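Local coordinates for hypothetical protein (PDB 4M8R) that is of unknown function but probably combines an Ig-like N-terminal domain with a WD40-like beta-propeller domain, at residues N205-A209 with Y220-A224; R213-L219 with M241-E247. All blocks are in the same frame, centred on the assembly; numbering follows the deposited sequence.

Contact 1: N205-A209 with Y220-A224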
ATOM      1  N   ASN A 205      -0.689  12.905   8.964  1.00 51.74           N
ATOM      2  CA  ASN A 205      -2.066  12.865   8.488  1.00 53.76           C
ATOM      3  C   ASN A 205      -3.097  13.142   9.584  1.00 45.77           C
ATOM      4  O   ASN A 205      -4.218  12.628   9.544  1.00 43.04           O
ATOM      5  CB  ASN A 205      -2.338  11.514   7.810  1.00 61.72           C
ATOM      6  CG  ASN A 205      -3.277  11.641   6.622  1.00 75.56           C
ATOM      7  OD1 ASN A 205      -2.953  12.306   5.634  1.00 92.46           O
ATOM      8  ND2 ASN A 205      -4.447  11.011   6.713  1.00 78.15           N
ATOM      9  N   ASP A 206      -2.724  13.974  10.550  1.00 43.62           N
ATOM     10  CA  ASP A 206      -3.620  14.329  11.655  1.00 43.94           C
ATOM     11  C   ASP A 206      -3.340  15.749  12.125  1.00 42.13           C
ATOM     12  O   ASP A 206      -2.216  16.232  12.005  1.00 44.02           O
ATOM     13  CB  ASP A 206      -3.449  13.362  12.835  1.00 47.08           C
ATOM     14  CG  ASP A 206      -3.818  11.924  12.481  1.00 49.70           C
ATOM     15  OD1 ASP A 206      -2.936  11.184  11.980  1.00 51.88           O
ATOM     16  OD2 ASP A 206      -4.983  11.528  12.717  1.00 48.53           O
ATOM     17  N   ILE A 207      -4.372  16.414  12.633  1.00 39.91           N
ATOM     18  CA  ILE A 207      -4.214  17.691  13.307  1.00 40.27           C
ATOM     19  C   ILE A 207      -4.397  17.427  14.788  1.00 40.41           C
ATOM     20  O   ILE A 207      -5.413  16.862  15.202  1.00 39.32           O
ATOM     21  CB  ILE A 207      -5.277  18.730  12.894  1.00 41.36           C
ATOM     22  CG1 ILE A 207      -5.367  18.875  11.374  1.00 40.20           C
ATOM     23  CG2 ILE A 207      -4.976  20.074  13.547  1.00 44.15           C
ATOM     24  CD1 ILE A 207      -4.135  19.446  10.715  1.00 40.61           C
ATOM     25  N   ALA A 208      -3.412  17.831  15.582  1.00 41.08           N
ATOM     26  CA  ALA A 208      -3.488  17.679  17.027  1.00 40.24           C
ATOM     27  C   ALA A 208      -3.817  19.015  17.663  1.00 40.11           C
ATOM     28  O   ALA A 208      -3.798  20.046  17.005  1.00 39.51           O
ATOM     29  CB  ALA A 208      -2.175  17.139  17.574  1.00 40.94           C
ATOM     30  N   ALA A 209      -4.129  18.990  18.951  1.00 40.52           N
ATOM     31  CA  ALA A 209      -4.331  20.221  19.701  1.00 41.43           C
ATOM     32  C   ALA A 209      -3.929  20.022  21.155  1.00 43.33           C
ATOM     33  O   ALA A 209      -4.149  18.953  21.723  1.00 43.86           O
ATOM     34  CB  ALA A 209      -5.779  20.669  19.606  1.00 40.77           C
ATOM     35  N   TYR A 220      -4.284  16.237  22.178  1.00 44.19           N
ATOM     36  CA  TYR A 220      -5.492  15.634  21.618  1.00 43.27           C
ATOM     37  C   TYR A 220      -5.386  15.494  20.110  1.00 40.83           C
ATOM     38  O   TYR A 220      -4.719  16.287  19.452  1.00 40.71           O
ATOM     39  CB  TYR A 220      -6.710  16.521  21.881  1.00 44.01           C
ATOM     40  CG  TYR A 220      -7.258  16.505  23.291  1.00 45.65           C
ATOM     41  CD1 TYR A 220      -6.592  17.151  24.326  1.00 46.88           C
ATOM     42  CD2 TYR A 220      -8.474  15.887  23.574  1.00 45.68           C
ATOM     43  CE1 TYR A 220      -7.107  17.154  25.611  1.00 49.32           C
ATOM     44  CE2 TYR A 220      -8.997  15.888  24.854  1.00 47.48           C
ATOM     45  CZ  TYR A 220      -8.316  16.522  25.866  1.00 48.99           C
ATOM     46  OH  TYR A 220      -8.840  16.511  27.132  1.00 51.57           O
ATOM     47  N   ASN A 221      -6.077  14.497  19.569  1.00 39.37           N
ATOM     48  CA  ASN A 221      -6.319  14.416  18.141  1.00 38.14           C
ATOM     49  C   ASN A 221      -7.688  15.004  17.862  1.00 36.73           C
ATOM     50  O   ASN A 221      -8.693  14.474  18.317  1.00 36.94           O
ATOM     51  CB  ASN A 221      -6.281  12.969  17.669  1.00 38.54           C
ATOM     52  CG  ASN A 221      -6.412  12.848  16.167  1.00 38.58           C
ATOM     53  OD1 ASN A 221      -7.210  13.546  15.542  1.00 39.47           O
ATOM     54  ND2 ASN A 221      -5.613  11.974  15.575  1.00 39.83           N
ATOM     55  N   VAL A 222      -7.732  16.093  17.104  1.00 36.62           N
ATOM     56  CA  VAL A 222      -8.989  16.798  16.858  1.00 35.67           C
ATOM     57  C   VAL A 222      -9.440  16.720  15.414  1.00 34.30           C
ATOM     58  O   VAL A 222     -10.412  17.366  15.044  1.00 34.92           O
ATOM     59  CB  VAL A 222      -8.912  18.277  17.303  1.00 36.51           C
ATOM     60  CG1 VAL A 222      -8.637  18.350  18.787  1.00 38.68           C
ATOM     61  CG2 VAL A 222      -7.854  19.049  16.527  1.00 36.53           C
ATOM     62  N   SER A 223      -8.737  15.945  14.592  1.00 33.51           N
ATOM     63  CA  SER A 223      -9.129  15.779  13.196  1.00 32.28           C
ATOM     64  C   SER A 223      -9.750  14.406  12.906  1.00 32.69           C
ATOM     65  O   SER A 223     -10.281  14.191  11.819  1.00 31.61           O
ATOM     66  CB  SER A 223      -7.932  16.023  12.276  1.00 32.03           C
ATOM     67  OG  SER A 223      -6.910  15.066  12.492  1.00 32.43           O
ATOM     68  N   ALA A 224      -9.695  13.488  13.872  1.00 34.06           N
ATOM     69  CA  ALA A 224     -10.238  12.133  13.687  1.00 34.75           C
ATOM     70  C   ALA A 224     -11.699  12.097  13.202  1.00 34.86           C
ATOM     71  O   ALA A 224     -12.070  11.204  12.441  1.00 34.64           O
ATOM     72  CB  ALA A 224     -10.099  11.331  14.967  1.00 36.31           C
TER
HETATM   73  O   HOH W   1      -7.198  12.579  11.607  1.00 38.49           O
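The two segments pair antiparallel at Ala208-Ala209 and Tyr220-Asn221, where strand 208-212 begins and strand 217-221 ends. Over their touching parts the end-to-end directions are 135° apart. Ala209 and Tyr220 form a hydrogen-bonded pair, with Ala209 N to Tyr220 O and Tyr220 N to Ala209 O both at 2.8 Å. Ala208 and Asn221 follow as a non-hydrogen-bonded pair, their CA atoms 4.5 Å apart. Here Ala208 CA also makes a CA-H...O contact of 3.1 Å with Tyr220 O. One more backbone bond, Val222 N to Ile207 O at 3.1 Å, continues the pairing beyond the bridges.

Past this point a side chain replaces the backbone acceptor. Ile207 N donates to Ser223 OG at 2.9 Å. Asn221 works in two directions. Its ND2 donates to Asp206 OD2 at 3.0 Å, while its OD1 accepts from Ser223 N and Ala224 N, each 3.0 Å away. The first of these bonds makes an Asx turn, and the second extends it to an Asx motif. A water joins Asp206 OD2 and Ser223 OG, 2.7 Å from each. Val222 supplies the apolar part, with its CG1 3.8 Å from Ala209 CB and its CG2 4.3 Å from Ile207 CG2. Ala208 packs on Phe57 of the second subunit.

The contact thus closes the open end of a beta hairpin. Backbone pairing gives way to a polar cluster of Asp206, Asn221, Ser223 and water, which joins the two segments where the strands stop.

Contact 2: R213-L219 with M241-E247. With PO4 (phosphate ion), chain C; PO4 (phosphate ion), chain D.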
ATOM      1  N   ARG A 213      -7.307  19.557  29.651  1.00 66.01           N
ATOM      2  CA  ARG A 213      -8.105  18.388  30.031  1.00 67.42           C
ATOM      3  C   ARG A 213      -8.637  18.487  31.462  1.00 70.35           C
ATOM      4  O   ARG A 213      -9.674  17.907  31.782  1.00 69.07           O
ATOM      5  CB  ARG A 213      -7.272  17.109  29.867  1.00 66.80           C
ATOM      6  CG  ARG A 213      -8.043  15.808  30.052  1.00 64.89           C
ATOM      7  CD  ARG A 213      -7.183  14.613  29.680  1.00 62.27           C
ATOM      8  NE  ARG A 213      -7.934  13.364  29.755  1.00 61.44           N
ATOM      9  CZ  ARG A 213      -7.410  12.150  29.610  1.00 60.49           C
ATOM     10  NH1 ARG A 213      -6.113  11.990  29.383  1.00 58.96           N
ATOM     11  NH2 ARG A 213      -8.194  11.081  29.692  1.00 61.35           N
ATOM     12  N   GLY A 214      -7.919  19.217  32.317  1.00 73.81           N
ATOM     13  CA  GLY A 214      -8.352  19.443  33.693  1.00 78.14           C
ATOM     14  C   GLY A 214      -7.539  20.537  34.357  1.00 81.45           C
ATOM     15  O   GLY A 214      -7.616  21.700  33.963  1.00 80.53           O
ATOM     16  N   LYS A 215      -6.757  20.161  35.364  1.00 86.15           N
ATOM     17  CA  LYS A 215      -5.823  21.085  36.001  1.00 92.18           C
ATOM     18  C   LYS A 215      -4.743  21.541  35.017  1.00 87.44           C
ATOM     19  O   LYS A 215      -4.302  22.689  35.061  1.00 87.48           O
ATOM     20  CB  LYS A 215      -5.178  20.439  37.234  1.00102.69           C
ATOM     21  CG  LYS A 215      -4.250  19.270  36.920  1.00109.64           C
ATOM     22  CD  LYS A 215      -4.024  18.365  38.127  1.00118.33           C
ATOM     23  CE  LYS A 215      -3.285  17.090  37.736  1.00118.56           C
ATOM     24  NZ  LYS A 215      -4.054  16.243  36.775  1.00112.55           N
ATOM     25  N   GLY A 216      -4.340  20.639  34.121  1.00 83.25           N
ATOM     26  CA  GLY A 216      -3.282  20.918  33.148  1.00 77.92           C
ATOM     27  C   GLY A 216      -3.650  20.567  31.722  1.00 72.10           C
ATOM     28  O   GLY A 216      -4.813  20.283  31.411  1.00 70.77           O
ATOM     29  N   TYR A 217      -2.638  20.580  30.856  1.00 68.95           N
ATOM     30  CA  TYR A 217      -2.830  20.446  29.421  1.00 65.29           C
ATOM     31  C   TYR A 217      -2.424  19.072  28.903  1.00 63.54           C
ATOM     32  O   TYR A 217      -1.434  18.497  29.351  1.00 65.23           O
ATOM     33  CB  TYR A 217      -2.050  21.542  28.692  1.00 65.34           C
ATOM     34  CG  TYR A 217      -2.624  22.916  28.936  1.00 67.21           C
ATOM     35  CD1 TYR A 217      -3.663  23.398  28.153  1.00 66.43           C
ATOM     36  CD2 TYR A 217      -2.153  23.721  29.972  1.00 71.13           C
ATOM     37  CE1 TYR A 217      -4.210  24.648  28.378  1.00 68.85           C
ATOM     38  CE2 TYR A 217      -2.693  24.975  30.203  1.00 72.60           C
ATOM     39  CZ  TYR A 217      -3.723  25.431  29.403  1.00 72.47           C
ATOM     40  OH  TYR A 217      -4.278  26.669  29.615  1.00 76.77           O
ATOM     41  N   SER A 218      -3.208  18.558  27.959  1.00 60.61           N
ATOM     42  CA  SER A 218      -2.940  17.275  27.312  1.00 59.17           C
ATOM     43  C   SER A 218      -2.966  17.433  25.803  1.00 55.48           C
ATOM     44  O   SER A 218      -3.478  18.420  25.279  1.00 53.68           O
ATOM     45  CB  SER A 218      -3.988  16.236  27.711  1.00 60.19           C
ATOM     46  OG  SER A 218      -3.869  15.887  29.073  1.00 65.36           O
ATOM     47  N   LEU A 219      -2.416  16.443  25.109  1.00 53.24           N
ATOM     48  CA  LEU A 219      -2.369  16.449  23.656  1.00 50.53           C
ATOM     49  C   LEU A 219      -3.547  15.646  23.112  1.00 47.56           C
ATOM     50  O   LEU A 219      -3.775  14.521  23.542  1.00 49.56           O
ATOM     51  CB  LEU A 219      -1.048  15.848  23.179  1.00 50.90           C
ATOM     52  CG  LEU A 219      -0.779  15.886  21.677  1.00 49.00           C
ATOM     53  CD1 LEU A 219      -0.700  17.319  21.176  1.00 48.15           C
ATOM     54  CD2 LEU A 219       0.505  15.133  21.370  1.00 49.98           C
HETATM   55  N   MSE A 241      -4.230  11.860  24.680  1.00 50.96           N
HETATM   56  CA  MSE A 241      -3.209  10.834  24.833  1.00 53.45           C
HETATM   57  C   MSE A 241      -3.256  10.315  26.240  1.00 55.80           C
HETATM   58  O   MSE A 241      -3.600  11.058  27.156  1.00 56.76           O
HETATM   59  CB  MSE A 241      -1.828  11.440  24.606  1.00 56.94           C
HETATM   60  CG  MSE A 241      -1.630  11.897  23.167  1.00 56.69           C
HETATM   61 SE   MSE A 241      -0.914  10.397  22.122  0.75 60.01          SE
HETATM   62  CE  MSE A 241       0.948  10.788  22.586  1.00 56.51           C
ATOM     63  N   PRO A 242      -2.885   9.039  26.446  1.00 56.12           N
ATOM     64  CA  PRO A 242      -2.786   8.487  27.792  1.00 58.01           C
ATOM     65  C   PRO A 242      -1.488   8.925  28.465  1.00 60.87           C
ATOM     66  O   PRO A 242      -0.639   8.096  28.782  1.00 62.03           O
ATOM     67  CB  PRO A 242      -2.783   6.983  27.538  1.00 58.10           C
ATOM     68  CG  PRO A 242      -2.069   6.854  26.241  1.00 56.34           C
ATOM     69  CD  PRO A 242      -2.508   8.042  25.426  1.00 54.69           C
ATOM     70  N   GLU A 243      -1.341  10.231  28.658  1.00 62.33           N
ATOM     71  CA  GLU A 243      -0.157  10.798  29.285  1.00 65.48           C
ATOM     72  C   GLU A 243      -0.606  11.757  30.375  1.00 66.82           C
ATOM     73  O   GLU A 243      -1.747  12.212  30.360  1.00 68.02           O
ATOM     74  CB  GLU A 243       0.693  11.538  28.251  1.00 64.26           C
ATOM     75  CG  GLU A 243       1.135  10.680  27.070  1.00 64.24           C
ATOM     76  CD  GLU A 243       2.130   9.589  27.446  1.00 66.18           C
ATOM     77  OE1 GLU A 243       2.745   9.674  28.530  1.00 66.23           O
ATOM     78  OE2 GLU A 243       2.299   8.639  26.649  1.00 67.26           O
ATOM     79  N   PRO A 244       0.289  12.083  31.318  1.00 68.05           N
ATOM     80  CA  PRO A 244      -0.122  13.018  32.360  1.00 69.80           C
ATOM     81  C   PRO A 244      -0.429  14.406  31.809  1.00 67.00           C
ATOM     82  O   PRO A 244      -0.071  14.718  30.673  1.00 65.40           O
ATOM     83  CB  PRO A 244       1.094  13.071  33.303  1.00 72.45           C
ATOM     84  CG  PRO A 244       1.981  11.941  32.899  1.00 72.65           C
ATOM     85  CD  PRO A 244       1.705  11.703  31.447  1.00 69.61           C
ATOM     86  N   GLN A 245      -1.113  15.212  32.612  1.00 68.04           N
ATOM     87  CA  GLN A 245      -1.378  16.604  32.278  1.00 67.55           C
ATOM     88  C   GLN A 245      -0.226  17.441  32.786  1.00 69.41           C
ATOM     89  O   GLN A 245       0.365  17.126  33.824  1.00 72.94           O
ATOM     90  CB  GLN A 245      -2.680  17.076  32.921  1.00 68.96           C
ATOM     91  CG  GLN A 245      -3.907  16.330  32.428  1.00 67.63           C
ATOM     92  CD  GLN A 245      -5.175  16.712  33.169  1.00 69.13           C
ATOM     93  OE1 GLN A 245      -5.318  17.841  33.642  1.00 71.78           O
ATOM     94  NE2 GLN A 245      -6.111  15.774  33.258  1.00 68.31           N
ATOM     95  N   PHE A 246       0.090  18.514  32.071  1.00 68.48           N
ATOM     96  CA  PHE A 246       1.167  19.412  32.483  1.00 70.68           C
ATOM     97  C   PHE A 246       0.713  20.861  32.542  1.00 72.13           C
ATOM     98  O   PHE A 246      -0.014  21.331  31.665  1.00 67.83           O
ATOM     99  CB  PHE A 246       2.364  19.268  31.546  1.00 69.14           C
ATOM    100  CG  PHE A 246       3.010  17.917  31.612  1.00 69.25           C
ATOM    101  CD1 PHE A 246       3.824  17.580  32.691  1.00 71.59           C
ATOM    102  CD2 PHE A 246       2.797  16.977  30.614  1.00 66.12           C
ATOM    103  CE1 PHE A 246       4.414  16.329  32.769  1.00 71.99           C
ATOM    104  CE2 PHE A 246       3.386  15.727  30.682  1.00 66.77           C
ATOM    105  CZ  PHE A 246       4.195  15.402  31.765  1.00 70.02           C
ATOM    106  N   GLU A 247       1.147  21.555  33.594  1.00 78.35           N
ATOM    107  CA  GLU A 247       0.935  22.993  33.725  1.00 80.81           C
ATOM    108  C   GLU A 247       1.942  23.739  32.865  1.00 77.95           C
ATOM    109  O   GLU A 247       3.004  23.208  32.526  1.00 73.95           O
ATOM    110  CB  GLU A 247       1.090  23.454  35.179  1.00 88.14           C
ATOM    111  CG  GLU A 247      -0.213  23.739  35.910  1.00 93.44           C
ATOM    112  CD  GLU A 247      -0.783  22.517  36.596  1.00 95.58           C
ATOM    113  OE1 GLU A 247      -1.323  21.644  35.887  1.00 96.29           O
ATOM    114  OE2 GLU A 247      -0.697  22.442  37.844  1.00 95.24           O
TER
HETATM  115  P   PO4 C 501      -6.411   7.922  29.986  1.00 48.92           P
HETATM  116  O1  PO4 C 501      -7.901   7.720  30.191  1.00 54.00           O
HETATM  117  O2  PO4 C 501      -5.747   6.605  29.673  1.00 41.10           O
HETATM  118  O3  PO4 C 501      -6.183   8.865  28.842  1.00 49.09           O
HETATM  119  O4  PO4 C 501      -5.816   8.547  31.219  1.00 59.60           O
HETATM  120  P   PO4 D 502     -11.776  12.363  29.697  1.00 39.72           P
HETATM  121  O1  PO4 D 502     -12.922  12.674  28.765  1.00 40.64           O
HETATM  122  O2  PO4 D 502     -11.090  11.075  29.304  1.00 40.58           O
HETATM  123  O3  PO4 D 502     -10.752  13.472  29.670  1.00 40.27           O
HETATM  124  O4  PO4 D 502     -12.352  12.212  31.080  1.00 49.64           O
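Arg213 runs its extended side chain, all four chi angles near 180°, past Gln245, bringing Arg213 NH1 to 3.5 Å from Met241 O. Its guanidinium binds two phosphate ions, probably from the crystallisation liquor. Arg213 NE donates to O3 of the chain D phosphate at 2.8 Å and Arg213 NH2 to its O2 at 2.9 Å. Arg213 NH1 and Arg213 NH2 donate to O3 of the chain C phosphate at 3.2 and 3.1 Å. Arginines of the second subunit also bind these ions.

Gly214 and Lys215 curl around the Gln245 carboxamide, and the next residue binds it: Gly216 N donates to Gln245 OE1 at 3.0 Å. An ideal CB on Gly216 would clash with Phe246 O and Glu247 OE1, so the close approach depends on the absence of a side chain.

Tyr217 and Phe246 form a single antiparallel bridge, a hydrogen-bonded pair. Tyr217 N to Phe246 O is 2.8 Å and Phe246 N to Tyr217 O is 3.1 Å. Ser218 OG lies against Gln245 CG at 3.4 Å. Leu219 O accepts from Met241 N at 2.9 Å, and Leu219 CB touches CG of Met241, a selenomethionine, at 4.0 Å. Between these two points the second segment makes an inverse gamma turn centred on Pro242.

The chain after strand 239-240 thus runs on in the same direction along strand 217-221, beside two phosphates held between subunits. The isolated bridge prolongs this outermost strand. Strands 196-201, 208-212, 217-221 and 239-240 form an antiparallel meander, consistent with a beta-propeller blade.

Overall arrangement
Contacts 1 and 2 share strand 217-221, and their centres lie 15 Å apart. Along the chain their segments alternate: 205-209, 213-219, 220-224, then 241-247. Contact 1 pairs the strand with its hairpin partner 208-212 at the open end. Contact 2 lies at the turn end and on the strand's other edge, where the chain after strand 239-240 runs past. They meet directly: Tyr220 OH is 3.1 Å from Arg213 CG, and Leu219 CD1 packs 3.9 Å from Ala208 CB. Both reach the same sheet of the WD40-like domain. Both also touch the second subunit, so this hairpin forms part of the assembly interface.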